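Local coordinates for lipoprotein LpqN (Mycobacterium tuberculosis, PDB 6E5F) that takes part in cell envelope biogenesis, interacts with the periplasmic loop domains of the mycolate transporters MmpL3 and MmpL11, and binds a lauryl trehaloside, at residues Asp117-Thr129 against Ala195-Glu209. Numbering follows the deposited sequence. Where two conformers were deposited one is given.
Sequences DPPTIVAILSKLT and AVFVLQLNADALDDE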
# COMPACT_ATOMS: atom_id res chain seq x y z
N ASP A 117 17.92 0.09 8.44
CA ASP A 117 17.20 0.01 7.17
C ASP A 117 16.49 -1.34 7.09
O ASP A 117 16.80 -2.17 6.22
CB ASP A 117 18.16 0.21 6.00
CG ASP A 117 17.44 0.49 4.70
OD1 ASP A 117 16.19 0.54 4.70
OD2 ASP A 117 18.13 0.67 3.67
N PRO A 118 15.53 -1.59 7.97
CA PRO A 118 14.88 -2.91 8.02
C PRO A 118 13.77 -3.00 6.99
O PRO A 118 13.17 -1.99 6.61
CB PRO A 118 14.30 -2.95 9.44
CG PRO A 118 13.96 -1.51 9.72
CD PRO A 118 15.06 -0.71 9.05
N PRO A 119 13.45 -4.21 6.52
CA PRO A 119 12.26 -4.38 5.68
C PRO A 119 11.02 -3.93 6.43
O PRO A 119 10.85 -4.22 7.62
CB PRO A 119 12.23 -5.89 5.40
CG PRO A 119 13.63 -6.35 5.60
CD PRO A 119 14.20 -5.48 6.68
N THR A 120 10.14 -3.23 5.72
CA THR A 120 8.92 -2.71 6.32
C THR A 120 7.77 -2.81 5.33
O THR A 120 7.96 -2.74 4.11
CB THR A 120 9.06 -1.24 6.72
OG1 THR A 120 9.28 -0.44 5.55
CG2 THR A 120 10.20 -1.05 7.70
N ILE A 121 6.56 -2.97 5.87
CA ILE A 121 5.33 -2.83 5.11
C ILE A 121 4.45 -1.86 5.89
O ILE A 121 4.06 -2.14 7.03
CB ILE A 121 4.62 -4.17 4.88
CG1 ILE A 121 5.57 -5.13 4.15
CG2 ILE A 121 3.33 -3.97 4.09
CD1 ILE A 121 5.01 -6.52 3.92
N VAL A 122 4.15 -0.72 5.28
CA VAL A 122 3.45 0.38 5.93
C VAL A 122 2.09 0.55 5.26
O VAL A 122 1.96 0.40 4.05
CB VAL A 122 4.27 1.68 5.85
CG1 VAL A 122 3.41 2.89 6.15
CG2 VAL A 122 5.46 1.60 6.80
N ALA A 123 1.08 0.83 6.07
CA ALA A 123 -0.29 0.98 5.58
C ALA A 123 -0.72 2.44 5.64
O ALA A 123 -0.32 3.18 6.53
CB ALA A 123 -1.25 0.14 6.43
N ILE A 124 -1.52 2.83 4.65
CA ILE A 124 -2.16 4.14 4.62
C ILE A 124 -3.62 3.91 4.23
O ILE A 124 -3.90 3.11 3.33
CB ILE A 124 -1.49 5.06 3.57
CG1 ILE A 124 0.02 5.15 3.80
CG2 ILE A 124 -2.11 6.44 3.60
CD1 ILE A 124 0.80 5.43 2.54
N LEU A 125 -4.53 4.58 4.91
CA LEU A 125 -5.95 4.49 4.58
C LEU A 125 -6.49 5.90 4.38
O LEU A 125 -6.31 6.77 5.23
CB LEU A 125 -6.73 3.77 5.68
CG LEU A 125 -8.22 3.50 5.37
CD1 LEU A 125 -8.37 2.64 4.12
CD2 LEU A 125 -8.89 2.84 6.56
N SER A 126 -7.14 6.11 3.23
CA SER A 126 -7.72 7.39 2.87
C SER A 126 -9.20 7.20 2.57
O SER A 126 -9.62 6.12 2.13
CB SER A 126 -7.04 7.99 1.64
OG SER A 126 -5.64 8.08 1.82
N LYS A 127 -9.97 8.24 2.82
CA LYS A 127 -11.40 8.27 2.54
C LYS A 127 -11.62 9.26 1.41
O LYS A 127 -11.24 10.44 1.54
CB LYS A 127 -12.17 8.69 3.78
CG LYS A 127 -13.68 8.74 3.59
CD LYS A 127 -14.36 9.20 4.88
CE LYS A 127 -15.87 9.15 4.79
NZ LYS A 127 -16.50 9.61 6.06
N LEU A 128 -12.19 8.79 0.31
CA LEU A 128 -12.47 9.63 -0.85
C LEU A 128 -13.97 9.79 -0.99
O LEU A 128 -14.71 8.80 -0.98
CB LEU A 128 -11.90 8.98 -2.12
CG LEU A 128 -10.41 8.65 -2.08
CD1 LEU A 128 -9.96 8.10 -3.43
CD2 LEU A 128 -9.58 9.85 -1.69
N THR A 129 -14.42 11.04 -1.10
CA THR A 129 -15.83 11.33 -1.33
C THR A 129 -15.95 12.29 -2.50
O THR A 129 -15.00 12.97 -2.88
CB THR A 129 -16.48 11.95 -0.08
OG1 THR A 129 -15.73 13.10 0.34
CG2 THR A 129 -16.54 10.94 1.05
N ALA A 195 -18.71 6.62 0.57
CA ALA A 195 -17.35 7.00 0.27
C ALA A 195 -16.65 5.84 -0.41
O ALA A 195 -17.20 4.74 -0.52
CB ALA A 195 -16.59 7.40 1.55
N VAL A 196 -15.45 6.09 -0.90
CA VAL A 196 -14.56 5.04 -1.38
C VAL A 196 -13.31 5.14 -0.51
O VAL A 196 -12.57 6.13 -0.58
CB VAL A 196 -14.23 5.19 -2.86
CG1 VAL A 196 -13.23 4.15 -3.29
CG2 VAL A 196 -15.49 5.07 -3.70
N PHE A 197 -13.09 4.13 0.31
CA PHE A 197 -11.87 4.05 1.10
C PHE A 197 -10.80 3.36 0.27
O PHE A 197 -11.08 2.41 -0.48
CB PHE A 197 -12.13 3.28 2.39
CG PHE A 197 -13.03 4.00 3.35
CD1 PHE A 197 -14.40 3.90 3.25
CD2 PHE A 197 -12.50 4.80 4.35
CE1 PHE A 197 -15.23 4.58 4.13
CE2 PHE A 197 -13.32 5.47 5.24
CZ PHE A 197 -14.68 5.36 5.12
N VAL A 198 -9.58 3.87 0.37
CA VAL A 198 -8.45 3.36 -0.40
C VAL A 198 -7.36 2.98 0.60
O VAL A 198 -6.80 3.84 1.29
CB VAL A 198 -7.93 4.38 -1.41
CG1 VAL A 198 -6.75 3.79 -2.20
CG2 VAL A 198 -9.05 4.83 -2.35
N LEU A 199 -7.07 1.68 0.67
CA LEU A 199 -5.98 1.17 1.49
C LEU A 199 -4.78 0.97 0.59
O LEU A 199 -4.90 0.38 -0.48
CB LEU A 199 -6.37 -0.17 2.11
CG LEU A 199 -5.28 -0.93 2.87
CD1 LEU A 199 -4.94 -0.23 4.17
CD2 LEU A 199 -5.70 -2.37 3.11
N GLN A 200 -3.62 1.47 1.01
CA GLN A 200 -2.38 1.18 0.31
C GLN A 200 -1.41 0.53 1.28
O GLN A 200 -1.25 1.00 2.41
CB GLN A 200 -1.79 2.44 -0.34
CG GLN A 200 -2.67 2.96 -1.49
CD GLN A 200 -1.98 3.96 -2.39
OE1 GLN A 200 -1.46 4.98 -1.92
NE2 GLN A 200 -1.95 3.68 -3.68
N LEU A 201 -0.82 -0.57 0.84
CA LEU A 201 0.23 -1.26 1.58
C LEU A 201 1.53 -1.07 0.80
O LEU A 201 1.63 -1.51 -0.35
CB LEU A 201 -0.11 -2.73 1.76
CG LEU A 201 -1.45 -3.03 2.44
CD1 LEU A 201 -1.71 -4.53 2.47
CD2 LEU A 201 -1.51 -2.46 3.85
N ASN A 202 2.48 -0.39 1.41
CA ASN A 202 3.73 -0.01 0.76
C ASN A 202 4.86 -0.83 1.37
O ASN A 202 5.21 -0.63 2.54
CB ASN A 202 3.99 1.48 0.99
CG ASN A 202 2.98 2.37 0.29
OD1 ASN A 202 2.43 2.01 -0.74
ND2 ASN A 202 2.74 3.55 0.85
N ALA A 203 5.42 -1.74 0.59
CA ALA A 203 6.52 -2.59 1.04
C ALA A 203 7.84 -2.05 0.51
O ALA A 203 7.92 -1.61 -0.64
CB ALA A 203 6.32 -4.02 0.56
N ASP A 204 8.87 -2.08 1.35
CA ASP A 204 10.19 -1.62 0.93
C ASP A 204 11.26 -2.38 1.69
O ASP A 204 11.16 -2.59 2.90
CB ASP A 204 10.33 -0.11 1.19
CG ASP A 204 11.77 0.36 1.12
OD1 ASP A 204 12.31 0.48 0.00
OD2 ASP A 204 12.37 0.61 2.19
N ALA A 205 12.30 -2.80 0.97
CA ALA A 205 13.44 -3.45 1.59
C ALA A 205 14.64 -3.34 0.66
O ALA A 205 14.49 -3.11 -0.54
CB ALA A 205 13.16 -4.92 1.90
N LEU A 206 15.82 -3.50 1.23
CA LEU A 206 17.01 -3.65 0.41
C LEU A 206 16.88 -4.89 -0.46
O LEU A 206 16.24 -5.88 -0.07
CB LEU A 206 18.25 -3.76 1.29
CG LEU A 206 18.64 -2.47 2.04
CD1 LEU A 206 19.60 -2.78 3.18
CD2 LEU A 206 19.26 -1.46 1.08
N ASP A 207 17.48 -4.84 -1.65
CA ASP A 207 17.38 -5.92 -2.62
C ASP A 207 17.65 -7.28 -1.99
O ASP A 207 16.94 -8.25 -2.27
CB ASP A 207 18.35 -5.67 -3.77
CG ASP A 207 18.36 -6.79 -4.79
OD1 ASP A 207 17.34 -6.95 -5.49
OD2 ASP A 207 19.38 -7.51 -4.88
N ASP A 208 18.67 -7.38 -1.14
CA ASP A 208 19.05 -8.67 -0.60
C ASP A 208 18.01 -9.24 0.35
O ASP A 208 18.10 -10.43 0.69
CB ASP A 208 20.41 -8.57 0.10
CG ASP A 208 21.05 -9.92 0.33
OD1 ASP A 208 21.18 -10.70 -0.64
OD2 ASP A 208 21.44 -10.21 1.48
N GLU A 209 17.03 -8.45 0.79
CA GLU A 209 15.96 -8.93 1.67
C GLU A 209 14.62 -9.01 0.95
O GLU A 209 13.56 -8.94 1.57
CB GLU A 209 15.89 -8.07 2.93
CG GLU A 209 17.11 -8.28 3.83
CD GLU A 209 17.24 -7.26 4.95
OE1 GLU A 209 17.06 -7.64 6.12
OE2 GLU A 209 17.54 -6.09 4.64
O HOH W 1 15.93 -3.81 4.02
O HOH W 2 18.01 -4.50 6.77
O HOH W 3 11.79 0.23 4.59
O HOH W 4 7.41 0.56 3.63
O HOH W 5 -4.67 5.61 0.84
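Val122 and Asn202 bond reciprocally through their backbones, one of five such pairs zipping 120-129 to 195-206 as antiparallel neighbours in the curved sheet of this Mog1p/PsbP-clan fold. The N-to-C directions of the two strand segments lie 160° apart, and the ten N-H...O bonds run from Thr120-Asp204 to Leu128-Val196. The straightest is Asn202 N to Val122 O (2.8 Å, 176° at the hydrogen). Beyond the ladder, one water donates to both Asp117 O and Glu209 OE2 while accepting from Leu206 N (2.8 Å to the water oxygen). Asp117 OD1 and Asp204 OD2 approach to 4.6 Å; Arg181 forms salt bridges with both carboxylates, which should offset their repulsion.

Non-hydrogen-bonded pairs put Ile121, Ala123, Leu125, Leu199, Leu201 and Ala203 on one face. There Ile121 CG1 lies 3.8 Å from Ala203 CB, and Ala203 also touches the bound lauryl trehaloside, so this face of the sheet contributes to the ligand pocket. Farther along, Lys127 runs beside Phe197, its chain fully extended with CG anti to the backbone N (chi1 -180°). This sets CG over one ring face, 4.1 Å from the ring centroid in a CH-pi contact, with CB and CD near ring atom CE2, and carries CE on to Ala195 CB. On the reverse face, among Ser126, Leu128, Val196 and Val198, Leu128 reaches across with CD1, which meets Val198 CG2 at 3.6 Å.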